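Long-range contacts in beta 1-3 glucanase (Clostridium beijerinckii NCIMB 8052, PDB 5H4E), which probably hydrolyses beta-1,3-glucans as a glycoside hydrolase of family 64: residues A[124-135]-A[204-213]; A[174-185]-A[336-345]. All blocks are in the same frame, centred on the assembly; numbering follows the deposited sequence.

Interaction 1. Residues A[124-135]-A[204-213]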
loop_
_atom_site.group_PDB
_atom_site.type_symbol
_atom_site.label_atom_id
_atom_site.label_comp_id
_atom_site.label_asym_id
_atom_site.label_seq_id
_atom_site.Cartn_x
_atom_site.Cartn_y
_atom_site.Cartn_z
ATOM N N LEU A 124 -8.683 -1.956 -10.756
ATOM C CA LEU A 124 -8.248 -1.536 -12.085
ATOM C C LEU A 124 -7.735 -2.700 -12.931
ATOM O O LEU A 124 -7.284 -2.493 -14.055
ATOM C CB LEU A 124 -7.172 -0.458 -11.973
ATOM C CG LEU A 124 -7.673 0.782 -11.240
ATOM C CD1 LEU A 124 -6.577 1.824 -11.103
ATOM C CD2 LEU A 124 -8.931 1.364 -11.926
ATOM N N ALA A 125 -7.807 -3.919 -12.401
ATOM C CA ALA A 125 -7.532 -5.105 -13.211
ATOM C C ALA A 125 -8.711 -5.368 -14.153
ATOM O O ALA A 125 -8.567 -6.034 -15.186
ATOM C CB ALA A 125 -7.264 -6.317 -12.325
ATOM N N ASN A 126 -9.877 -4.837 -13.790
ATOM C CA ASN A 126 -11.070 -4.920 -14.641
ATOM C C ASN A 126 -11.215 -3.669 -15.499
ATOM O O ASN A 126 -11.433 -2.590 -14.964
ATOM C CB ASN A 126 -12.327 -5.118 -13.775
ATOM C CG ASN A 126 -13.613 -5.176 -14.602
ATOM O OD1 ASN A 126 -13.595 -5.401 -15.827
ATOM N ND2 ASN A 126 -14.740 -4.972 -13.933
ATOM N N THR A 127 -11.109 -3.797 -16.824
ATOM C CA THR A 127 -11.167 -2.605 -17.676
ATOM C C THR A 127 -12.557 -1.986 -17.673
ATOM O O THR A 127 -12.721 -0.820 -18.047
ATOM C CB THR A 127 -10.749 -2.893 -19.151
ATOM O OG1 THR A 127 -11.375 -4.097 -19.608
ATOM C CG2 THR A 127 -9.227 -3.047 -19.262
ATOM N N SER A 128 -13.553 -2.741 -17.221
ATOM C CA SER A 128 -14.899 -2.192 -17.087
ATOM C C SER A 128 -15.212 -1.653 -15.685
ATOM O O SER A 128 -16.364 -1.339 -15.373
ATOM C CB SER A 128 -15.924 -3.249 -17.489
ATOM O OG SER A 128 -15.727 -3.599 -18.849
ATOM N N ASP A 129 -14.189 -1.520 -14.844
ATOM C CA ASP A 129 -14.364 -0.851 -13.554
ATOM C C ASP A 129 -14.790 0.606 -13.775
ATOM O O ASP A 129 -14.280 1.273 -14.668
ATOM C CB ASP A 129 -13.072 -0.911 -12.738
ATOM C CG ASP A 129 -13.278 -0.509 -11.278
ATOM O OD1 ASP A 129 -13.259 0.702 -10.987
ATOM O OD2 ASP A 129 -13.458 -1.400 -10.420
ATOM N N PRO A 130 -15.728 1.106 -12.959
ATOM C CA PRO A 130 -16.239 2.479 -13.100
ATOM C C PRO A 130 -15.186 3.556 -12.850
ATOM O O PRO A 130 -15.377 4.711 -13.237
ATOM C CB PRO A 130 -17.333 2.556 -12.027
ATOM C CG PRO A 130 -16.959 1.521 -11.033
ATOM C CD PRO A 130 -16.373 0.400 -11.838
ATOM N N ASN A 131 -14.081 3.173 -12.217
ATOM C CA ASN A 131 -13.048 4.125 -11.835
ATOM C C ASN A 131 -11.867 4.181 -12.802
ATOM O O ASN A 131 -10.892 4.889 -12.549
ATOM C CB ASN A 131 -12.536 3.792 -10.434
ATOM C CG ASN A 131 -13.630 3.867 -9.391
ATOM O OD1 ASN A 131 -14.019 4.953 -8.969
ATOM N ND2 ASN A 131 -14.131 2.715 -8.972
ATOM N N THR A 132 -11.951 3.444 -13.904
ATOM C CA THR A 132 -10.882 3.454 -14.898
ATOM C C THR A 132 -10.567 4.874 -15.364
ATOM O O THR A 132 -11.463 5.647 -15.699
ATOM C CB THR A 132 -11.232 2.575 -16.129
ATOM O OG1 THR A 132 -12.521 2.936 -16.631
ATOM C CG2 THR A 132 -11.249 1.114 -15.735
ATOM N N GLY A 133 -9.290 5.231 -15.356
ATOM C CA GLY A 133 -8.891 6.540 -15.828
ATOM C C GLY A 133 -8.947 7.689 -14.828
ATOM O O GLY A 133 -8.440 8.779 -15.122
ATOM N N ILE A 134 -9.562 7.488 -13.665
ATOM C CA ILE A 134 -9.689 8.592 -12.707
ATOM C C ILE A 134 -8.386 8.811 -11.927
ATOM O O ILE A 134 -7.731 7.847 -11.508
ATOM C CB ILE A 134 -10.843 8.360 -11.722
ATOM C CG1 ILE A 134 -12.168 8.173 -12.477
ATOM C CG2 ILE A 134 -10.961 9.521 -10.751
ATOM C CD1 ILE A 134 -13.340 7.831 -11.569
ATOM N N MET A 135 -7.992 10.071 -11.781
ATOM C CA MET A 135 -6.811 10.420 -10.988
ATOM C C MET A 135 -7.147 10.259 -9.526
ATOM O O MET A 135 -8.001 10.978 -9.002
ATOM C CB MET A 135 -6.357 11.851 -11.266
ATOM C CG MET A 135 -6.068 12.159 -12.747
ATOM S SD MET A 135 -4.652 11.277 -13.439
ATOM C CE MET A 135 -5.476 9.893 -14.200
ATOM N N ASP A 204 -2.491 7.302 -17.499
ATOM C CA ASP A 204 -3.162 7.722 -16.267
ATOM C C ASP A 204 -2.418 7.322 -14.987
ATOM O O ASP A 204 -2.466 8.050 -13.991
ATOM C CB ASP A 204 -4.601 7.173 -16.219
ATOM C CG ASP A 204 -4.661 5.657 -16.264
ATOM O OD1 ASP A 204 -3.736 5.027 -16.817
ATOM O OD2 ASP A 204 -5.650 5.098 -15.748
ATOM N N ARG A 205 -1.737 6.176 -15.009
ATOM C CA ARG A 205 -0.975 5.723 -13.843
ATOM C C ARG A 205 0.088 4.707 -14.252
ATOM O O ARG A 205 0.043 4.152 -15.352
ATOM C CB ARG A 205 -1.908 5.109 -12.786
ATOM C CG ARG A 205 -2.422 3.696 -13.124
ATOM C CD ARG A 205 -3.762 3.393 -12.466
ATOM N NE ARG A 205 -4.789 4.272 -13.019
ATOM C CZ ARG A 205 -5.476 5.174 -12.329
ATOM N NH1 ARG A 205 -6.359 5.936 -12.965
ATOM N NH2 ARG A 205 -5.302 5.304 -11.015
ATOM N N ILE A 206 1.045 4.457 -13.368
ATOM C CA ILE A 206 1.954 3.331 -13.554
ATOM C C ILE A 206 1.532 2.190 -12.637
ATOM O O ILE A 206 1.445 2.359 -11.416
ATOM C CB ILE A 206 3.418 3.702 -13.253
ATOM C CG1 ILE A 206 3.847 4.909 -14.090
ATOM C CG2 ILE A 206 4.340 2.493 -13.522
ATOM C CD1 ILE A 206 5.176 5.530 -13.634
ATOM N N TYR A 207 1.266 1.029 -13.220
ATOM C CA TYR A 207 0.838 -0.121 -12.438
ATOM C C TYR A 207 2.011 -0.772 -11.753
ATOM O O TYR A 207 3.076 -0.920 -12.337
ATOM C CB TYR A 207 0.114 -1.143 -13.330
ATOM C CG TYR A 207 -1.195 -0.582 -13.827
ATOM C CD1 TYR A 207 -2.318 -0.604 -13.016
ATOM C CD2 TYR A 207 -1.297 0.005 -15.089
ATOM C CE1 TYR A 207 -3.515 -0.069 -13.437
ATOM C CE2 TYR A 207 -2.500 0.558 -15.519
ATOM C CZ TYR A 207 -3.603 0.506 -14.693
ATOM O OH TYR A 207 -4.803 1.040 -15.106
ATOM N N ALA A 208 1.822 -1.146 -10.497
ATOM C CA ALA A 208 2.753 -2.064 -9.877
ATOM C C ALA A 208 2.778 -3.359 -10.692
ATOM O O ALA A 208 1.819 -3.659 -11.431
ATOM C CB ALA A 208 2.359 -2.312 -8.419
ATOM N N PRO A 209 3.883 -4.124 -10.599
ATOM C CA PRO A 209 4.107 -5.276 -11.491
ATOM C C PRO A 209 2.929 -6.248 -11.627
ATOM O O PRO A 209 2.550 -6.596 -12.747
ATOM C CB PRO A 209 5.301 -5.976 -10.844
ATOM C CG PRO A 209 6.120 -4.838 -10.298
ATOM C CD PRO A 209 5.066 -3.858 -9.755
ATOM N N ALA A 210 2.369 -6.693 -10.513
ATOM C CA ALA A 210 1.298 -7.671 -10.590
ATOM C C ALA A 210 -0.013 -7.063 -10.128
ATOM O O ALA A 210 -0.875 -7.760 -9.599
ATOM C CB ALA A 210 1.637 -8.896 -9.774
ATOM N N SER A 211 -0.169 -5.757 -10.328
ATOM C CA SER A 211 -1.417 -5.096 -9.958
ATOM C C SER A 211 -2.095 -4.516 -11.185
ATOM O O SER A 211 -1.419 -4.062 -12.113
ATOM C CB SER A 211 -1.166 -3.988 -8.924
ATOM O OG SER A 211 -2.370 -3.286 -8.631
ATOM N N GLY A 212 -3.430 -4.539 -11.194
ATOM C CA GLY A 212 -4.196 -3.904 -12.254
ATOM C C GLY A 212 -3.854 -4.452 -13.620
ATOM O O GLY A 212 -3.932 -5.661 -13.835
ATOM N N LEU A 213 -3.437 -3.570 -14.532
ATOM C CA LEU A 213 -3.025 -3.983 -15.879
ATOM C C LEU A 213 -1.522 -4.278 -15.954
ATOM O O LEU A 213 -0.929 -4.297 -17.035
ATOM C CB LEU A 213 -3.394 -2.908 -16.906
ATOM C CG LEU A 213 -4.868 -2.495 -16.982
ATOM C CD1 LEU A 213 -5.075 -1.410 -18.048
ATOM C CD2 LEU A 213 -5.775 -3.699 -17.256
HETATM O O HOH W 1 -7.508 0.090 -15.480
HETATM O O HOH W 2 -7.432 3.092 -15.026
#
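Arg205 reaches Ile134 and Leu124 by leaving its backbone with CG between the backbone N and the carbonyl carbon (chi1 76°) and bending again at chi3 (65°). The folded chain lays the guanidinium edge against the backbone of 133-134. Arg205 NH1 donates to Ile134 O at 2.8 Å, with an almost straight N-H...O angle of 177°. The oxygen lies in the guanidinium plane, but the nitrogen stands above the carbonyl plane of Ile134.

Asp204 fixes the rotation of this group. Its OD2 takes NE and NH1 of Arg205, both at 3.0 Å, in a side-on salt bridge to a single oxygen. Both nitrogens come from the same face of the carboxylate. NH2 is held by Gln157. NE, NH1 and NH2 are thus each bonded, NH1 twice, and Leu124 CD1 lies over one face of the guanidinium, 3.5 Å from Arg205 CD.

The segment 124-135 is an irregular loop that leads into strand 136-144. It is built from successive beta turns, with Asx turns at Asn126 and Asp129. The segment 204-213 carries the short strand 206-207 and then a type I turn from Ala208 to Ser211. The contact therefore ties the loop between strands 117-120 and 136-144 to a small antiparallel pair of strands, 157-158 and 206-207.

Tyr207 meets Leu124 at its ring edge, where CE1 is 4.0 Å from Leu124 CB. Water 1 joins Tyr207 OH to Leu124 O. Water 2 accepts from Gly133 N and donates to Asp204 OD2, which gives that oxygen a third donor. Ala125 N lies 3.6 Å from Gly212 CA, so the backbones pack closely there. At the other end, Met135 CE rests 3.5 Å from Asp204 CB.

Interaction 2. Residues A[174-185]-A[336-345]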
loop_
_atom_site.group_PDB
_atom_site.type_symbol
_atom_site.label_atom_id
_atom_site.label_comp_id
_atom_site.label_asym_id
_atom_site.label_seq_id
_atom_site.Cartn_x
_atom_site.Cartn_y
_atom_site.Cartn_z
ATOM N N LYS A 174 7.476 14.536 10.923
ATOM C CA LYS A 174 8.115 13.876 9.787
ATOM C C LYS A 174 7.239 13.922 8.540
ATOM O O LYS A 174 6.019 13.949 8.633
ATOM C CB LYS A 174 8.446 12.419 10.122
ATOM C CG LYS A 174 9.456 12.243 11.251
ATOM C CD LYS A 174 10.795 12.878 10.907
ATOM C CE LYS A 174 11.484 12.167 9.753
ATOM N NZ LYS A 174 12.842 12.745 9.473
ATOM N N THR A 175 7.886 13.913 7.379
ATOM C CA THR A 175 7.200 13.954 6.088
ATOM C C THR A 175 7.744 12.866 5.167
ATOM O O THR A 175 8.928 12.875 4.820
ATOM C CB THR A 175 7.357 15.335 5.403
ATOM O OG1 THR A 175 6.804 16.346 6.252
ATOM C CG2 THR A 175 6.632 15.372 4.048
ATOM N N TYR A 176 6.882 11.926 4.787
ATOM C CA TYR A 176 7.263 10.855 3.867
ATOM C C TYR A 176 6.334 10.837 2.659
ATOM O O TYR A 176 5.117 10.985 2.801
ATOM C CB TYR A 176 7.218 9.486 4.544
ATOM C CG TYR A 176 8.185 9.287 5.686
ATOM C CD1 TYR A 176 9.369 10.015 5.763
ATOM C CD2 TYR A 176 7.927 8.346 6.673
ATOM C CE1 TYR A 176 10.263 9.820 6.807
ATOM C CE2 TYR A 176 8.818 8.141 7.725
ATOM C CZ TYR A 176 9.983 8.889 7.783
ATOM O OH TYR A 176 10.878 8.707 8.817
ATOM N N GLY A 177 6.915 10.647 1.478
ATOM C CA GLY A 177 6.141 10.487 0.259
ATOM C C GLY A 177 6.960 10.809 -0.974
ATOM O O GLY A 177 8.199 10.839 -0.912
ATOM N N ASP A 178 6.276 11.017 -2.099
ATOM C CA ASP A 178 6.940 11.259 -3.383
ATOM C C ASP A 178 7.645 12.598 -3.429
ATOM O O ASP A 178 7.197 13.561 -2.807
ATOM C CB ASP A 178 5.932 11.229 -4.535
ATOM C CG ASP A 178 5.069 9.993 -4.520
ATOM O OD1 ASP A 178 5.605 8.904 -4.235
ATOM O OD2 ASP A 178 3.856 10.118 -4.761
ATOM N N THR A 179 8.704 12.672 -4.224
ATOM C CA THR A 179 9.296 13.960 -4.580
ATOM C C THR A 179 9.231 14.132 -6.084
ATOM O O THR A 179 9.464 13.178 -6.825
ATOM C CB THR A 179 10.762 14.080 -4.140
ATOM O OG1 THR A 179 11.545 13.107 -4.850
ATOM C CG2 THR A 179 10.880 13.840 -2.658
ATOM N N GLY A 180 8.920 15.343 -6.540
ATOM C CA GLY A 180 8.902 15.607 -7.970
ATOM C C GLY A 180 7.507 15.769 -8.528
ATOM O O GLY A 180 6.527 15.431 -7.865
ATOM N N THR A 181 7.428 16.293 -9.750
ATOM C CA THR A 181 6.160 16.432 -10.464
ATOM C C THR A 181 5.757 15.129 -11.162
ATOM O O THR A 181 6.584 14.249 -11.423
ATOM C CB THR A 181 6.217 17.542 -11.540
ATOM O OG1 THR A 181 6.986 17.070 -12.655
ATOM C CG2 THR A 181 6.831 18.830 -10.987
ATOM N N ARG A 182 4.473 15.022 -11.466
ATOM C CA ARG A 182 3.939 13.846 -12.124
ATOM C C ARG A 182 4.620 13.600 -13.478
ATOM O O ARG A 182 5.124 12.501 -13.728
ATOM C CB ARG A 182 2.430 13.992 -12.298
ATOM C CG ARG A 182 1.747 12.740 -12.824
ATOM C CD ARG A 182 0.229 12.963 -12.914
ATOM N NE ARG A 182 -0.475 11.807 -13.463
ATOM C CZ ARG A 182 -0.806 11.648 -14.743
ATOM N NH1 ARG A 182 -1.462 10.554 -15.118
ATOM N NH2 ARG A 182 -0.507 12.583 -15.644
ATOM N N ALA A 183 4.647 14.628 -14.327
ATOM C CA ALA A 183 5.278 14.530 -15.648
ATOM C C ALA A 183 6.726 14.081 -15.537
ATOM O O ALA A 183 7.167 13.194 -16.269
ATOM C CB ALA A 183 5.201 15.868 -16.386
ATOM N N ASP A 184 7.479 14.696 -14.634
ATOM C CA ASP A 184 8.893 14.332 -14.489
ATOM C C ASP A 184 9.067 12.909 -13.989
ATOM O O ASP A 184 9.966 12.214 -14.436
ATOM C CB ASP A 184 9.623 15.280 -13.547
ATOM C CG ASP A 184 9.867 16.640 -14.161
ATOM O OD1 ASP A 184 9.646 16.818 -15.388
ATOM O OD2 ASP A 184 10.292 17.534 -13.406
ATOM N N LEU A 185 8.207 12.475 -13.065
ATOM C CA LEU A 185 8.318 11.123 -12.515
ATOM C C LEU A 185 7.956 10.057 -13.556
ATOM O O LEU A 185 8.649 9.037 -13.681
ATOM C CB LEU A 185 7.445 10.983 -11.262
ATOM C CG LEU A 185 7.958 11.704 -10.014
ATOM C CD1 LEU A 185 6.856 11.787 -8.944
ATOM C CD2 LEU A 185 9.211 11.002 -9.460
ATOM N N PHE A 336 12.358 2.339 -7.976
ATOM C CA PHE A 336 12.140 3.685 -8.508
ATOM C C PHE A 336 11.509 4.631 -7.466
ATOM O O PHE A 336 11.938 5.786 -7.318
ATOM C CB PHE A 336 11.262 3.671 -9.772
ATOM C CG PHE A 336 11.218 5.014 -10.461
ATOM C CD1 PHE A 336 10.170 5.889 -10.248
ATOM C CD2 PHE A 336 12.271 5.419 -11.272
ATOM C CE1 PHE A 336 10.149 7.145 -10.858
ATOM C CE2 PHE A 336 12.259 6.660 -11.884
ATOM C CZ PHE A 336 11.198 7.524 -11.674
ATOM N N TRP A 337 10.501 4.164 -6.735
ATOM C CA TRP A 337 9.818 5.079 -5.808
ATOM C C TRP A 337 10.747 5.405 -4.632
ATOM O O TRP A 337 10.785 6.542 -4.169
ATOM C CB TRP A 337 8.442 4.494 -5.383
ATOM C CG TRP A 337 7.685 4.204 -6.651
ATOM C CD1 TRP A 337 7.296 2.983 -7.129
ATOM C CD2 TRP A 337 7.360 5.158 -7.672
ATOM N NE1 TRP A 337 6.720 3.129 -8.375
ATOM C CE2 TRP A 337 6.753 4.455 -8.727
ATOM C CE3 TRP A 337 7.502 6.549 -7.782
ATOM C CZ2 TRP A 337 6.303 5.090 -9.877
ATOM C CZ3 TRP A 337 7.075 7.172 -8.925
ATOM C CH2 TRP A 337 6.474 6.443 -9.959
ATOM N N HIS A 338 11.547 4.437 -4.200
ATOM C CA HIS A 338 12.532 4.719 -3.167
ATOM C C HIS A 338 13.487 5.804 -3.651
ATOM O O HIS A 338 13.842 6.708 -2.895
ATOM C CB HIS A 338 13.295 3.450 -2.771
ATOM C CG HIS A 338 12.474 2.502 -1.951
ATOM N ND1 HIS A 338 12.297 2.655 -0.594
ATOM C CD2 HIS A 338 11.756 1.411 -2.306
ATOM C CE1 HIS A 338 11.509 1.691 -0.144
ATOM N NE2 HIS A 338 11.164 0.925 -1.166
ATOM N N ASP A 339 13.862 5.744 -4.927
ATOM C CA ASP A 339 14.824 6.701 -5.470
ATOM C C ASP A 339 14.183 8.066 -5.687
ATOM O O ASP A 339 14.878 9.044 -5.976
ATOM C CB ASP A 339 15.428 6.194 -6.787
ATOM C CG ASP A 339 16.479 5.119 -6.574
ATOM O OD1 ASP A 339 16.962 4.951 -5.434
ATOM O OD2 ASP A 339 16.833 4.439 -7.560
ATOM N N HIS A 340 12.865 8.137 -5.544
ATOM C CA HIS A 340 12.155 9.410 -5.696
ATOM C C HIS A 340 11.183 9.666 -4.548
ATOM O O HIS A 340 9.985 9.812 -4.743
ATOM C CB HIS A 340 11.430 9.441 -7.047
ATOM C CG HIS A 340 12.372 9.360 -8.204
ATOM N ND1 HIS A 340 12.901 8.166 -8.647
ATOM C CD2 HIS A 340 12.958 10.330 -8.945
ATOM C CE1 HIS A 340 13.742 8.403 -9.640
ATOM N NE2 HIS A 340 13.794 9.708 -9.839
ATOM N N SER A 341 11.724 9.728 -3.340
ATOM C CA SER A 341 10.918 9.964 -2.151
ATOM C C SER A 341 11.793 10.577 -1.069
ATOM O O SER A 341 13.013 10.470 -1.129
ATOM C CB SER A 341 10.292 8.661 -1.653
ATOM O OG SER A 341 11.303 7.725 -1.309
ATOM N N TYR A 342 11.171 11.205 -0.080
ATOM C CA TYR A 342 11.924 11.763 1.039
ATOM C C TYR A 342 12.626 10.654 1.819
ATOM O O TYR A 342 11.984 9.681 2.237
ATOM C CB TYR A 342 11.003 12.559 1.965
ATOM C CG TYR A 342 10.411 13.787 1.310
ATOM C CD1 TYR A 342 11.193 14.908 1.048
ATOM C CD2 TYR A 342 9.062 13.830 0.964
ATOM C CE1 TYR A 342 10.649 16.036 0.443
ATOM C CE2 TYR A 342 8.507 14.959 0.366
ATOM C CZ TYR A 342 9.304 16.055 0.106
ATOM O OH TYR A 342 8.743 17.165 -0.495
ATOM N N GLU A 343 13.941 10.808 1.996
ATOM C CA GLU A 343 14.762 9.849 2.741
ATOM C C GLU A 343 14.658 8.433 2.193
ATOM O O GLU A 343 14.873 7.459 2.926
ATOM C CB GLU A 343 14.372 9.845 4.219
ATOM C CG GLU A 343 14.522 11.190 4.880
ATOM C CD GLU A 343 14.176 11.144 6.353
ATOM O OE1 GLU A 343 14.571 10.180 7.028
ATOM O OE2 GLU A 343 13.512 12.080 6.837
ATOM N N ASN A 344 14.345 8.333 0.905
ATOM C CA ASN A 344 14.160 7.047 0.236
ATOM C C ASN A 344 13.152 6.114 0.912
ATOM O O ASN A 344 13.260 4.891 0.786
ATOM C CB ASN A 344 15.505 6.334 0.093
ATOM C CG ASN A 344 16.307 6.855 -1.086
ATOM O OD1 ASN A 344 16.297 8.054 -1.381
ATOM N ND2 ASN A 344 16.980 5.950 -1.787
ATOM N N LYS A 345 12.167 6.700 1.595
ATOM C CA LYS A 345 11.120 5.944 2.277
ATOM C C LYS A 345 9.909 5.777 1.370
ATOM O O LYS A 345 9.302 6.760 0.953
ATOM C CB LYS A 345 10.684 6.637 3.564
ATOM C CG LYS A 345 11.790 6.923 4.550
ATOM C CD LYS A 345 12.091 5.726 5.401
ATOM C CE LYS A 345 12.959 6.147 6.585
ATOM N NZ LYS A 345 13.519 4.974 7.285
HETATM O O HOH W 3 13.170 9.616 9.014
HETATM O O HOH W 4 11.636 13.391 5.431
HETATM O O HOH W 5 9.322 9.414 1.881
HETATM O O HOH W 6 7.835 7.663 -4.044
HETATM O O HOH W 7 7.438 16.521 -2.978
#
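Lys174 and Glu343 form the salt bridge of this contact: Lys174 NZ meets the syn lone pair of Glu343 OE2 at 2.8 Å. Water 4 also donates to OE2 and links it to Thr175 O. Water 3 donates to Glu343 OE1 and bonds to Tyr176 OH; its bond from Lys174 NZ is weak. Both carboxylate oxygens are therefore supplied.

The backbones meet in a single beta bridge between Asp178 and Ser341, just past the edge strand 173-177. Tyr342 N donates to Gly177 O at 3.1 Å. Thr179 N donates to His340 O at 3.2 Å, from above the carbonyl plane. Water 5 accepts from Gly177 N and can donate to Tyr342 O or Lys345 O. Water 6 lies between Asp178 OD1 and His340 O, while Asp178 OD2 is held by Arg154 and Tyr162 N. Water 7 donates to Asp178 O and bonds to Tyr342 OH. His340 ND1 donates to Phe336 O, which lies in the imidazole plane and helps fix the ring's rotation.

Two CH-pi contacts cover tyrosine faces. Thr179 CG2 is 3.7 Å from the Tyr342 ring centroid, only 5° off its normal. In Thr179 a chi1 of 64° leaves CG2 anti to the carbonyl carbon, over that ring. Lys345 CG lies over a face of Tyr176, and its NZ goes on to Asp356 O. Leu185 CD2 packs 3.6 Å from His340 CB, near Phe336 and Trp337.

The chemistry implies a graded join, with apolar side-chain packing at the Leu185 end and water-mediated polar bonds round Glu343.

Both contacts are partly buried and lie at a similar distance from the centre of the chain. Interaction 1 joins an irregular loop to a short strand and its flanks mainly through side chains, with one direct hydrogen bond, from Arg205. Interaction 2 adds a bridge to the end of an edge strand, so backbone bonds and CH-pi contacts do more of its work, and its buried area is larger. Its apolar part joins helix 182-192, through Leu185, to helix 332-339, whereas its ion pair is near the surface. The two touch at Arg182, whose NH1 probably bonds to Asp204 O and packs on Met135 SD. Ile206 also packs on Trp337, so helix 332-339 borders both.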